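Local structure of ATP-dependent DNA helicase RecQ (Porphyromonas gingivalis, 3IUO) at residues B[47-50]-B[51-55]. The protein probably couples ATP hydrolysis to 3'-5' unwinding of duplex DNA, the present chain being its C-terminal piece, which includes a helix-turn-helix region. Numbering follows the deposited sequence.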
ATOM      1  N   PRO B  47      -9.560 -16.656   4.011  1.00 12.39           N
ATOM      2  CA  PRO B  47      -8.755 -15.464   4.288  1.00 12.27           C
ATOM      3  C   PRO B  47      -7.291 -15.762   4.606  1.00 11.85           C
ATOM      4  O   PRO B  47      -6.417 -14.965   4.233  1.00 11.94           O
ATOM      5  CB  PRO B  47      -9.455 -14.849   5.498  1.00 11.92           C
ATOM      6  CG  PRO B  47     -10.835 -15.336   5.401  1.00 13.11           C
ATOM      7  CD  PRO B  47     -10.730 -16.732   4.902  1.00 12.54           C
ATOM      8  N   GLU B  48      -7.025 -16.889   5.262  1.00 12.22           N
ATOM      9  CA  GLU B  48      -5.652 -17.314   5.510  1.00 11.78           C
ATOM     10  C   GLU B  48      -4.939 -17.613   4.196  1.00 11.77           C
ATOM     11  O   GLU B  48      -3.764 -17.288   4.050  1.00 11.60           O
ATOM     12  CB  GLU B  48      -5.594 -18.550   6.406  1.00 12.08           C
ATOM     13  CG  GLU B  48      -5.975 -18.313   7.871  1.00 14.12           C
ATOM     14  CD  GLU B  48      -6.192 -19.609   8.664  1.00 16.97           C
ATOM     15  OE1 GLU B  48      -6.488 -20.670   8.069  1.00 18.62           O
ATOM     16  OE2 GLU B  48      -6.093 -19.561   9.905  1.00 17.70           O
ATOM     17  N   LEU B  49      -5.633 -18.240   3.255  1.00 10.83           N
ATOM     18  CA  LEU B  49      -5.019 -18.459   1.934  1.00 11.66           C
ATOM     19  C   LEU B  49      -4.682 -17.120   1.264  1.00 11.31           C
ATOM     20  O   LEU B  49      -3.583 -16.942   0.729  1.00 11.03           O
ATOM     21  CB  LEU B  49      -5.910 -19.331   1.042  1.00 11.83           C
ATOM     22  CG  LEU B  49      -5.314 -19.527  -0.357  1.00 15.62           C
ATOM     23  CD1 LEU B  49      -3.925 -20.178  -0.327  1.00 16.16           C
ATOM     24  CD2 LEU B  49      -6.270 -20.299  -1.182  1.00 18.86           C
ATOM     25  N   LEU B  50      -5.625 -16.178   1.308  1.00 12.37           N
ATOM     26  CA  LEU B  50      -5.392 -14.857   0.754  1.00 11.48           C
ATOM     27  C   LEU B  50      -4.141 -14.225   1.339  1.00 11.24           C
ATOM     28  O   LEU B  50      -3.362 -13.605   0.596  1.00 10.32           O
ATOM     29  CB  LEU B  50      -6.606 -13.934   0.939  1.00 12.99           C
ATOM     30  CG  LEU B  50      -7.867 -14.275   0.130  1.00 12.82           C
ATOM     31  CD1 LEU B  50      -9.026 -13.389   0.572  1.00 12.87           C
ATOM     32  CD2 LEU B  50      -7.644 -14.157  -1.366  1.00 13.38           C
ATOM     33  N   SER B  51      -3.948 -14.387   2.654  1.00 10.08           N
ATOM     34  CA  SER B  51      -2.757 -13.827   3.295  1.00 10.87           C
ATOM     35  C   SER B  51      -1.476 -14.441   2.743  1.00 10.88           C
ATOM     36  O   SER B  51      -0.494 -13.739   2.524  1.00  8.96           O
ATOM     37  CB  SER B  51      -2.830 -13.960   4.793  1.00 11.79           C
ATOM     38  OG  SER B  51      -3.900 -13.187   5.303  1.00 13.54           O
ATOM     39  N   GLU B  52      -1.490 -15.751   2.515  1.00 12.19           N
ATOM     40  CA  GLU B  52      -0.312 -16.403   1.923  1.00 12.03           C
ATOM     41  C   GLU B  52      -0.051 -15.965   0.481  1.00 11.96           C
ATOM     42  O   GLU B  52       1.098 -15.714   0.100  1.00 12.30           O
ATOM     43  CB  GLU B  52      -0.458 -17.922   1.945  1.00 12.22           C
ATOM     44  CG  GLU B  52      -0.649 -18.501   3.335  1.00 14.59           C
ATOM     45  CD  GLU B  52       0.586 -18.424   4.219  1.00 18.53           C
ATOM     46  OE1 GLU B  52       1.704 -18.217   3.703  1.00 21.31           O
ATOM     47  OE2 GLU B  52       0.437 -18.612   5.447  1.00 20.48           O
ATOM     48  N   VAL B  53      -1.113 -15.839  -0.304  1.00 11.15           N
ATOM     49  CA  VAL B  53      -0.978 -15.378  -1.710  1.00 12.41           C
ATOM     50  C   VAL B  53      -0.469 -13.917  -1.710  1.00 12.28           C
ATOM     51  O   VAL B  53       0.379 -13.560  -2.512  1.00 12.87           O
ATOM     52  CB  VAL B  53      -2.301 -15.522  -2.463  1.00 12.97           C
ATOM     53  CG1 VAL B  53      -2.203 -14.869  -3.825  1.00 13.23           C
ATOM     54  CG2 VAL B  53      -2.675 -16.999  -2.581  1.00 12.22           C
ATOM     55  N   GLU B  54      -0.949 -13.078  -0.782  1.00 12.64           N
ATOM     56  CA  GLU B  54      -0.396 -11.733  -0.661  1.00 11.74           C
ATOM     57  C   GLU B  54       1.124 -11.727  -0.367  1.00 11.34           C
ATOM     58  O   GLU B  54       1.894 -11.012  -1.012  1.00 12.80           O
ATOM     59  CB  GLU B  54      -1.151 -10.930   0.402  1.00 11.15           C
ATOM     60  CG  GLU B  54      -2.562 -10.601  -0.076  1.00 13.10           C
ATOM     61  CD  GLU B  54      -3.563 -10.206   1.030  1.00 13.97           C
ATOM     62  OE1 GLU B  54      -3.293 -10.365   2.239  1.00 13.78           O
ATOM     63  OE2 GLU B  54      -4.669  -9.765   0.676  1.00 14.92           O
ATOM     64  N   THR B  55       1.542 -12.542   0.598  1.00 11.33           N
ATOM     65  CA  THR B  55       2.962 -12.686   0.925  1.00 11.83           C
ATOM     66  C   THR B  55       3.782 -13.054  -0.335  1.00 12.45           C
ATOM     67  O   THR B  55       4.836 -12.431  -0.643  1.00 12.31           O
ATOM     68  CB  THR B  55       3.124 -13.714   2.039  1.00 12.70           C
ATOM     69  OG1 THR B  55       2.509 -13.210   3.242  1.00 13.53           O
ATOM     70  CG2 THR B  55       4.593 -13.974   2.288  1.00 13.21           C
TER
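L49 and V53 meet one turn apart on the alpha-helix 46-58, within the helix-turn-helix part of this C-terminal fragment, in a local contact between i and i+4 residues of one continuous helix. Four successive backbone hydrogen bonds hold the two turns together. The straightest joins V53 N to L49 O, with an N-H...O angle of 165°. The bond from E54 N to L50 O is the shortest, at 2.8 Å. The bonds from S51 N to P47 O and from E52 N to E48 O are more bent.

Along the buried side, CD1 of L49 lies 4.1 Å from CG2 of V53, the two side chains crossing at a slant. This V53 methyl stands beside its own backbone N and also rests 3.4 Å from L49 O. Beyond the pair, L49 packs on I25 of helix 15-30 and on L35, I38 and A39 of helix 35-41, whereas V53 and L50 face helix 106-121 through I114 and L111. The helix is thereby wedged between the N-terminal helices and the C-terminal one.

Its polar flank is tied to the same C-terminal helix by R110, which forms a salt bridge with E54 OE2 and a hydrogen bond with S51 OG. At E48, OE1 turns back to accept the backbone N-H of D45. E54 sets out beside its own backbone N (chi1 -70°) and, extended beyond CG, runs back alongside the L50 carbonyl, its CG 3.2 Å from L50 O.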